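Local coordinates for protein cyclin homolog (Herpesvirus saimiri, PDB 2F2C) that acts as a viral D-type cyclin that modulates the host cell cycle and may contribute to transformation and rapid proliferation of latently infected T cells, at residues A[25-30]-A[148-153]; A[155-160]-A[168-173]; A[174-179]-A[204-209]. All coordinates share one frame; numbering follows the deposited sequence.

Interaction 1. Residues A[25-30]-A[148-153]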
loop_
_atom_site.group_PDB
_atom_site.type_symbol
_atom_site.label_atom_id
_atom_site.label_comp_id
_atom_site.label_asym_id
_atom_site.label_seq_id
_atom_site.Cartn_x
_atom_site.Cartn_y
_atom_site.Cartn_z
ATOM N N ASN A 25 -6.047 15.155 -1.807
ATOM C CA ASN A 25 -5.631 15.755 -3.056
ATOM C C ASN A 25 -5.122 14.669 -3.977
ATOM O O ASN A 25 -5.505 14.643 -5.157
ATOM C CB ASN A 25 -4.517 16.769 -2.816
ATOM C CG ASN A 25 -4.992 18.200 -2.908
ATOM O OD1 ASN A 25 -5.413 18.664 -3.987
ATOM N ND2 ASN A 25 -4.889 18.931 -1.791
ATOM N N ASN A 26 -4.285 13.769 -3.432
ATOM C CA ASN A 26 -3.661 12.727 -4.242
ATOM C C ASN A 26 -4.649 11.653 -4.667
ATOM O O ASN A 26 -4.470 11.013 -5.697
ATOM C CB ASN A 26 -2.464 12.101 -3.534
ATOM C CG ASN A 26 -1.337 13.087 -3.309
ATOM O OD1 ASN A 26 -0.806 13.693 -4.254
ATOM N ND2 ASN A 26 -0.952 13.252 -2.052
ATOM N N LEU A 27 -5.693 11.458 -3.867
ATOM C CA LEU A 27 -6.692 10.472 -4.182
ATOM C C LEU A 27 -7.473 10.933 -5.401
ATOM O O LEU A 27 -7.650 10.163 -6.355
ATOM C CB LEU A 27 -7.615 10.224 -2.990
ATOM C CG LEU A 27 -7.234 9.122 -2.000
ATOM C CD1 LEU A 27 -8.144 9.193 -0.778
ATOM C CD2 LEU A 27 -7.298 7.715 -2.627
ATOM N N LYS A 28 -7.901 12.198 -5.381
ATOM C CA LYS A 28 -8.524 12.826 -6.549
ATOM C C LYS A 28 -7.614 12.752 -7.773
ATOM O O LYS A 28 -8.086 12.519 -8.885
ATOM C CB LYS A 28 -8.820 14.292 -6.292
ATOM C CG LYS A 28 -9.863 14.606 -5.253
ATOM C CD LYS A 28 -9.585 16.034 -4.857
ATOM C CE LYS A 28 -10.764 16.795 -4.365
ATOM N NZ LYS A 28 -10.662 18.210 -4.895
ATOM N N LEU A 29 -6.320 12.971 -7.583
ATOM C CA LEU A 29 -5.387 12.973 -8.709
ATOM C C LEU A 29 -5.240 11.585 -9.305
ATOM O O LEU A 29 -5.401 11.414 -10.507
ATOM C CB LEU A 29 -4.021 13.491 -8.269
ATOM C CG LEU A 29 -3.482 14.718 -9.005
ATOM C CD1 LEU A 29 -2.339 15.361 -8.226
ATOM C CD2 LEU A 29 -3.069 14.372 -10.444
ATOM N N ARG A 30 -4.966 10.593 -8.455
ATOM C CA ARG A 30 -4.796 9.201 -8.895
ATOM C C ARG A 30 -6.118 8.610 -9.402
ATOM O O ARG A 30 -6.137 7.694 -10.240
ATOM C CB ARG A 30 -4.163 8.330 -7.806
ATOM C CG ARG A 30 -2.767 8.810 -7.315
ATOM C CD ARG A 30 -2.045 7.856 -6.357
ATOM N NE ARG A 30 -3.009 7.152 -5.521
ATOM C CZ ARG A 30 -3.344 7.487 -4.290
ATOM N NH1 ARG A 30 -2.769 8.507 -3.686
ATOM N NH2 ARG A 30 -4.255 6.784 -3.652
ATOM N N GLU A 148 -3.743 -2.468 -8.541
ATOM C CA GLU A 148 -4.243 -1.451 -7.613
ATOM C C GLU A 148 -5.084 -0.360 -8.328
ATOM O O GLU A 148 -5.094 -0.285 -9.574
ATOM C CB GLU A 148 -3.038 -0.847 -6.883
ATOM C CG GLU A 148 -3.301 -0.279 -5.506
ATOM C CD GLU A 148 -4.118 -1.208 -4.605
ATOM O OE1 GLU A 148 -5.387 -1.148 -4.643
ATOM O OE2 GLU A 148 -3.480 -1.972 -3.834
ATOM N N ALA A 149 -5.792 0.461 -7.541
ATOM C CA ALA A 149 -6.706 1.518 -8.044
ATOM C C ALA A 149 -7.305 2.354 -6.917
ATOM O O ALA A 149 -7.410 1.898 -5.790
ATOM C CB ALA A 149 -7.844 0.915 -8.871
ATOM N N VAL A 150 -7.718 3.578 -7.207
ATOM C CA VAL A 150 -8.461 4.309 -6.194
ATOM C C VAL A 150 -9.852 3.656 -6.008
ATOM O O VAL A 150 -10.607 3.516 -6.966
ATOM C CB VAL A 150 -8.596 5.795 -6.530
ATOM C CG1 VAL A 150 -9.591 6.444 -5.584
ATOM C CG2 VAL A 150 -7.267 6.480 -6.411
ATOM N N LEU A 151 -10.162 3.240 -4.781
ATOM C CA LEU A 151 -11.432 2.582 -4.481
ATOM C C LEU A 151 -12.372 3.554 -3.819
ATOM O O LEU A 151 -11.949 4.315 -2.941
ATOM C CB LEU A 151 -11.214 1.433 -3.505
ATOM C CG LEU A 151 -10.210 0.407 -3.964
ATOM C CD1 LEU A 151 -10.104 -0.697 -2.927
ATOM C CD2 LEU A 151 -10.702 -0.122 -5.291
ATOM N N ALA A 152 -13.649 3.496 -4.189
ATOM C CA ALA A 152 -14.647 4.364 -3.574
ATOM C C ALA A 152 -14.330 4.403 -2.091
ATOM O O ALA A 152 -14.433 5.421 -1.416
ATOM C CB ALA A 152 -16.038 3.821 -3.799
ATOM N N THR A 153 -13.866 3.278 -1.602
ATOM C CA THR A 153 -13.811 3.071 -0.203
ATOM C C THR A 153 -12.618 3.760 0.461
ATOM O O THR A 153 -12.621 3.956 1.674
ATOM C CB THR A 153 -13.906 1.568 0.040
ATOM O OG1 THR A 153 -14.649 1.362 1.233
ATOM C CG2 THR A 153 -12.588 0.959 0.297
#
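Val-150 sets its two methyl groups against Leu-27 and Arg-30, and so joins helix 21-31 to the irregular chain that leads from helix 129-142 to helix 156-162. In this cyclin fold, built from two cyclin repeats, that connecting chain probably runs near the junction of the repeats, and an N-terminal helix packs onto it.

The apolar part is a meeting of branched ends. Leu-27 CD2 lies 4.0 Å from Val-150 CG1 and about as far from CG2, touching both prongs of the valine. Phe-155 packs on Leu-27 and on Val-150, and Pro-195 of helix 195-208 also touches the valine.

A second set of contacts is between methyl and backbone. With CG1 placed anti to its own backbone N (chi1 169°), Val-150 turns CG2 toward the helix, where it rests 3.7 Å from Leu-27 O and 3.8 Å from Arg-30 C.

No hydrogen bond crosses the contact. The charge of Glu-148 is directed elsewhere, to a salt bridge with Arg-109. Arg-30 contributes mainly carbon: its CB is 3.9 Å from Val-150 CG2, and its chain crosses the valine at about a right angle. The bend at chi3 (-33°) brings the guanidinium back along its own helix, with Leu-27 CA over one face, toward its rim, while Arg-30 NH2 comes within 4.1 Å of Val-150 CG2, which approaches the group obliquely.

Interaction 2. Residues A[155-160]-A[168-173]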
loop_
_atom_site.group_PDB
_atom_site.type_symbol
_atom_site.label_atom_id
_atom_site.label_comp_id
_atom_site.label_asym_id
_atom_site.label_seq_id
_atom_site.Cartn_x
_atom_site.Cartn_y
_atom_site.Cartn_z
ATOM N N PHE A 155 -11.873 6.817 0.057
ATOM C CA PHE A 155 -12.224 8.204 0.309
ATOM C C PHE A 155 -12.865 8.434 1.657
ATOM O O PHE A 155 -12.718 9.525 2.194
ATOM C CB PHE A 155 -13.150 8.752 -0.763
ATOM C CG PHE A 155 -12.444 9.280 -1.963
ATOM C CD1 PHE A 155 -12.182 8.453 -3.054
ATOM C CD2 PHE A 155 -12.064 10.606 -2.022
ATOM C CE1 PHE A 155 -11.540 8.947 -4.165
ATOM C CE2 PHE A 155 -11.418 11.098 -3.138
ATOM C CZ PHE A 155 -11.148 10.270 -4.201
ATOM N N LEU A 156 -13.571 7.433 2.200
ATOM C CA LEU A 156 -14.348 7.579 3.458
ATOM C C LEU A 156 -13.753 8.473 4.539
ATOM O O LEU A 156 -14.376 9.445 4.968
ATOM C CB LEU A 156 -14.664 6.220 4.061
ATOM C CG LEU A 156 -15.746 5.454 3.301
ATOM C CD1 LEU A 156 -15.621 3.991 3.644
ATOM C CD2 LEU A 156 -17.141 5.980 3.614
ATOM N N ILE A 157 -12.539 8.165 4.965
ATOM C CA ILE A 157 -11.987 8.862 6.104
ATOM C C ILE A 157 -11.509 10.270 5.756
ATOM O O ILE A 157 -11.852 11.217 6.490
ATOM C CB ILE A 157 -10.905 8.009 6.820
ATOM C CG1 ILE A 157 -11.532 6.703 7.342
ATOM C CG2 ILE A 157 -10.232 8.808 7.955
ATOM C CD1 ILE A 157 -12.409 6.891 8.587
ATOM N N PRO A 158 -10.702 10.433 4.695
ATOM C CA PRO A 158 -10.355 11.772 4.209
ATOM C C PRO A 158 -11.560 12.708 4.029
ATOM O O PRO A 158 -11.461 13.903 4.341
ATOM C CB PRO A 158 -9.677 11.487 2.874
ATOM C CG PRO A 158 -9.014 10.210 3.095
ATOM C CD PRO A 158 -9.973 9.393 3.942
ATOM N N LEU A 159 -12.693 12.186 3.562
ATOM C CA LEU A 159 -13.894 13.022 3.454
ATOM C C LEU A 159 -14.419 13.419 4.825
ATOM O O LEU A 159 -14.710 14.611 5.043
ATOM C CB LEU A 159 -15.003 12.368 2.614
ATOM C CG LEU A 159 -14.707 12.235 1.123
ATOM C CD1 LEU A 159 -15.907 11.676 0.403
ATOM C CD2 LEU A 159 -14.295 13.575 0.547
ATOM N N CYS A 160 -14.519 12.435 5.734
ATOM C CA CYS A 160 -14.908 12.690 7.134
ATOM C C CYS A 160 -14.075 13.773 7.814
ATOM O O CYS A 160 -14.623 14.659 8.464
ATOM C CB CYS A 160 -14.814 11.417 7.976
ATOM S SG CYS A 160 -16.065 10.193 7.604
ATOM N N ASP A 168 -14.317 10.966 17.005
ATOM C CA ASP A 168 -15.124 10.043 17.829
ATOM C C ASP A 168 -16.138 9.189 17.034
ATOM O O ASP A 168 -16.494 8.092 17.460
ATOM C CB ASP A 168 -15.881 10.794 18.948
ATOM C CG ASP A 168 -15.235 12.154 19.329
ATOM O OD1 ASP A 168 -14.227 12.172 20.092
ATOM O OD2 ASP A 168 -15.701 13.265 18.957
ATOM N N LEU A 169 -16.600 9.691 15.889
ATOM C CA LEU A 169 -17.654 9.008 15.135
ATOM C C LEU A 169 -17.179 8.109 14.007
ATOM O O LEU A 169 -17.998 7.450 13.377
ATOM C CB LEU A 169 -18.669 10.009 14.598
ATOM C CG LEU A 169 -19.413 10.706 15.735
ATOM C CD1 LEU A 169 -20.184 11.921 15.230
ATOM C CD2 LEU A 169 -20.318 9.731 16.482
ATOM N N TRP A 170 -15.867 8.061 13.781
ATOM C CA TRP A 170 -15.326 7.414 12.591
ATOM C C TRP A 170 -15.522 5.894 12.570
ATOM O O TRP A 170 -15.898 5.358 11.526
ATOM C CB TRP A 170 -13.869 7.795 12.356
ATOM C CG TRP A 170 -13.679 9.230 12.023
ATOM C CD1 TRP A 170 -14.626 10.208 12.043
ATOM C CD2 TRP A 170 -12.444 9.882 11.680
ATOM N NE1 TRP A 170 -14.072 11.422 11.706
ATOM C CE2 TRP A 170 -12.731 11.253 11.477
ATOM C CE3 TRP A 170 -11.122 9.446 11.507
ATOM C CZ2 TRP A 170 -11.752 12.186 11.113
ATOM C CZ3 TRP A 170 -10.147 10.383 11.143
ATOM C CH2 TRP A 170 -10.472 11.733 10.948
ATOM N N PRO A 171 -15.301 5.206 13.696
ATOM C CA PRO A 171 -15.630 3.777 13.808
ATOM C C PRO A 171 -17.017 3.426 13.253
ATOM O O PRO A 171 -17.109 2.705 12.267
ATOM C CB PRO A 171 -15.584 3.533 15.311
ATOM C CG PRO A 171 -14.585 4.493 15.809
ATOM C CD PRO A 171 -14.717 5.716 14.948
ATOM N N GLN A 172 -18.078 3.961 13.848
ATOM C CA GLN A 172 -19.436 3.627 13.415
ATOM C C GLN A 172 -19.728 4.082 11.972
ATOM O O GLN A 172 -20.379 3.365 11.203
ATOM C CB GLN A 172 -20.486 4.176 14.402
ATOM C CG GLN A 172 -20.697 5.705 14.301
ATOM C CD GLN A 172 -21.639 6.304 15.348
ATOM O OE1 GLN A 172 -21.713 5.830 16.491
ATOM N NE2 GLN A 172 -22.344 7.364 14.959
ATOM N N LEU A 173 -19.235 5.265 11.603
ATOM C CA LEU A 173 -19.585 5.866 10.318
ATOM C C LEU A 173 -18.904 5.061 9.255
ATOM O O LEU A 173 -19.520 4.684 8.267
ATOM C CB LEU A 173 -19.133 7.328 10.254
ATOM C CG LEU A 173 -20.113 8.395 9.749
ATOM C CD1 LEU A 173 -21.483 8.250 10.375
ATOM C CD2 LEU A 173 -19.567 9.777 10.050
#
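Trp-170 reaches across to Ile-157 and Cys-160, starting at its CB, which is 4.1 Å from Ile-157 CD1. CG stands anti to the carbonyl carbon (chi1 -66°), and from there the indole reaches across the facing helix. On the pyrrole side, Trp-170 NE1 lies 3.8 Å from Cys-160 CB and donates a hydrogen bond to Ile-165 O, so its polar atom is satisfied within the turn between the helices. The cysteine CB sits over one face of the indole, offset toward the rim, in a CH-pi contact 4.2 Å from the centroid of the five-membered ring.

The pair belongs to an antiparallel helical hairpin of the cyclin fold, formed by the consecutive helices 156-162 and 170-184. Ile-157 and Cys-160 are three residues apart on one arm, as are Trp-170 and Leu-173 on the other.

Farther out, the benzene part meets isoleucine. Ile-157 CG2 is 3.7 Å from Trp-170 CE3 and 3.6 Å from CZ3, approaching obliquely. Cys-160 SG makes an oblique sulfur-aromatic contact, 4.9 Å from the five-membered ring centroid, and also touches Leu-173 CD2 at 4.3 Å. Trp-170 and Ile-157 each also meet an aromatic side chain of the other protein's chain in the assembly.

Interaction 3. Residues A[174-179]-A[204-209]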
loop_
_atom_site.group_PDB
_atom_site.type_symbol
_atom_site.label_atom_id
_atom_site.label_comp_id
_atom_site.label_asym_id
_atom_site.label_seq_id
_atom_site.Cartn_x
_atom_site.Cartn_y
_atom_site.Cartn_z
ATOM N N TYR A 174 -17.633 4.770 9.503
ATOM C CA TYR A 174 -16.829 3.981 8.598
ATOM C C TYR A 174 -17.525 2.665 8.345
ATOM O O TYR A 174 -17.703 2.249 7.198
ATOM C CB TYR A 174 -15.428 3.707 9.176
ATOM C CG TYR A 174 -14.534 3.135 8.128
ATOM C CD1 TYR A 174 -13.889 3.977 7.245
ATOM C CD2 TYR A 174 -14.397 1.757 7.952
ATOM C CE1 TYR A 174 -13.104 3.494 6.247
ATOM C CE2 TYR A 174 -13.601 1.252 6.942
ATOM C CZ TYR A 174 -12.962 2.144 6.091
ATOM O OH TYR A 174 -12.169 1.743 5.045
ATOM N N GLU A 175 -17.903 2.023 9.444
ATOM C CA GLU A 175 -18.537 0.713 9.448
ATOM C C GLU A 175 -19.802 0.664 8.573
ATOM O O GLU A 175 -19.887 -0.149 7.647
ATOM C CB GLU A 175 -18.838 0.311 10.902
ATOM C CG GLU A 175 -19.225 -1.151 11.117
ATOM C CD GLU A 175 -18.443 -2.117 10.226
ATOM O OE1 GLU A 175 -17.169 -2.097 10.249
ATOM O OE2 GLU A 175 -19.115 -2.894 9.493
ATOM N N ALA A 176 -20.758 1.548 8.854
ATOM C CA ALA A 176 -21.987 1.642 8.072
ATOM C C ALA A 176 -21.755 2.050 6.599
ATOM O O ALA A 176 -22.298 1.422 5.672
ATOM C CB ALA A 176 -22.963 2.598 8.740
ATOM N N ALA A 177 -20.951 3.085 6.380
ATOM C CA ALA A 177 -20.789 3.596 5.032
ATOM C C ALA A 177 -20.055 2.652 4.080
ATOM O O ALA A 177 -20.402 2.593 2.896
ATOM C CB ALA A 177 -20.168 4.990 5.034
ATOM N N SER A 178 -19.060 1.915 4.569
ATOM C CA SER A 178 -18.384 0.936 3.699
ATOM C C SER A 178 -19.309 -0.235 3.327
ATOM O O SER A 178 -19.275 -0.717 2.191
ATOM C CB SER A 178 -17.038 0.442 4.261
ATOM O OG SER A 178 -17.113 -0.021 5.591
ATOM N N THR A 179 -20.151 -0.663 4.270
ATOM C CA THR A 179 -21.131 -1.697 3.989
ATOM C C THR A 179 -22.047 -1.201 2.882
ATOM O O THR A 179 -22.247 -1.888 1.878
ATOM C CB THR A 179 -21.963 -2.025 5.235
ATOM O OG1 THR A 179 -21.100 -2.383 6.316
ATOM C CG2 THR A 179 -22.787 -3.292 5.001
ATOM N N LEU A 204 -23.453 10.219 2.711
ATOM C CA LEU A 204 -24.665 10.991 2.888
ATOM C C LEU A 204 -25.827 10.088 3.260
ATOM O O LEU A 204 -26.583 10.403 4.177
ATOM C CB LEU A 204 -24.993 11.802 1.639
ATOM C CG LEU A 204 -24.061 12.976 1.350
ATOM C CD1 LEU A 204 -24.187 13.388 -0.109
ATOM C CD2 LEU A 204 -24.309 14.153 2.286
ATOM N N THR A 205 -25.958 8.970 2.546
ATOM C CA THR A 205 -26.998 7.972 2.807
ATOM C C THR A 205 -26.952 7.541 4.257
ATOM O O THR A 205 -27.985 7.539 4.944
ATOM C CB THR A 205 -26.764 6.731 1.941
ATOM O OG1 THR A 205 -26.436 7.137 0.609
ATOM C CG2 THR A 205 -28.061 5.920 1.788
ATOM N N THR A 206 -25.751 7.180 4.703
ATOM C CA THR A 206 -25.513 6.718 6.052
ATOM C C THR A 206 -25.922 7.778 7.081
ATOM O O THR A 206 -26.783 7.520 7.929
ATOM C CB THR A 206 -24.034 6.330 6.190
ATOM O OG1 THR A 206 -23.770 5.196 5.353
ATOM C CG2 THR A 206 -23.711 5.842 7.601
ATOM N N ILE A 207 -25.326 8.967 6.973
ATOM C CA ILE A 207 -25.655 10.112 7.847
ATOM C C ILE A 207 -27.173 10.374 7.984
ATOM O O ILE A 207 -27.659 10.707 9.074
ATOM C CB ILE A 207 -24.909 11.391 7.389
ATOM C CG1 ILE A 207 -23.406 11.259 7.615
ATOM C CG2 ILE A 207 -25.407 12.615 8.133
ATOM C CD1 ILE A 207 -22.603 12.299 6.858
ATOM N N GLU A 208 -27.909 10.207 6.889
ATOM C CA GLU A 208 -29.363 10.296 6.901
ATOM C C GLU A 208 -30.041 9.194 7.757
ATOM O O GLU A 208 -30.531 9.493 8.852
ATOM C CB GLU A 208 -29.881 10.280 5.467
ATOM C CG GLU A 208 -31.339 10.663 5.288
ATOM C CD GLU A 208 -31.852 10.273 3.919
ATOM O OE1 GLU A 208 -32.857 10.855 3.459
ATOM O OE2 GLU A 208 -31.247 9.374 3.295
ATOM N N THR A 209 -30.067 7.944 7.278
ATOM C CA THR A 209 -30.671 6.841 8.052
ATOM C C THR A 209 -29.794 6.517 9.244
ATOM O O THR A 209 -28.720 5.938 9.096
ATOM C CB THR A 209 -30.877 5.582 7.204
ATOM O OG1 THR A 209 -29.713 5.358 6.408
ATOM C CG2 THR A 209 -32.004 5.791 6.172
#
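Tyr-174 O accepts from both Ser-178 N and Ser-178 OG, the latter at 2.8 Å, and closes the turn of helix 170-184 whose Ala-176 and Ala-177 pack against Thr-206 of helix 195-208. The two donors arrive from opposite faces of its carbonyl plane.

Across the contact, Thr-206 OG1 hydrogen-bonds to Gly-202 O of its own helix and packs against Ala-177 of helix 170-184, 3.4 Å from Ala-177 CA and 3.6 Å from Ala-177 CB. The hydroxyl is therefore buried against carbon without needing a partner on helix 170-184, and no hydrogen bond passes between the two segments. Both branches of the threonine meet that helix, for CG2 touches Ala-176 CB at 3.5 Å. With chi1 at -66°, OG1 lies beside the backbone N, which also lets it reach Gly-202 O. The alanines have no more than a methyl to offer, and the backbones come close, with 5.8 Å between the CA atoms of Ala-177 and Thr-206. This is small-residue helix packing, a single threonine set against the alanine pair of the facing helix.

Other hydroxyls are likewise turned onto their own helices. Thr-179 OG1 bonds to Glu-175 O at 2.9 Å. Where helix 195-208 ends, Thr-205 O receives both Thr-209 N and Thr-209 OG1, the latter at 3.1 Å and 39° out of the carbonyl plane.

Within the helical bundle of the cyclin fold, helix 156-162 covers another side of helix 170-184 through Leu-156, which packs on Tyr-174 and Ala-177. Helix 195-208 is backed by helices 218-228 and 232-247, the first through Tyr-220 on Leu-204 and Ile-207, the second through Lys-239, which touches Leu-204 and forms a salt bridge with Glu-208.

Overall arrangement
Interactions 2 and 3 share helix 170-184, and their centres are about 9 Å apart; Leu-156 on Ser-178 and Ile-157 on Tyr-174 connect them. Interaction 1 lies about 16 Å, centre to centre, from interaction 2, which it touches through Leu-27 on Pro-158, and it meets interaction 3 through Thr-153 on Ser-178. It is also nearest the centre of the chain and links distant parts of the sequence, whereas the other two pair helices close in sequence. All three are essentially buried, although Ala-176 brings interaction 3 partly to the surface. Their chemistry differs: aliphatic branches against one another and against the helix backbone in 25-30/148-153, an indole with sulfur and methyl in 155-160/168-173, and methyl and hydroxyl groups in 174-179/204-209.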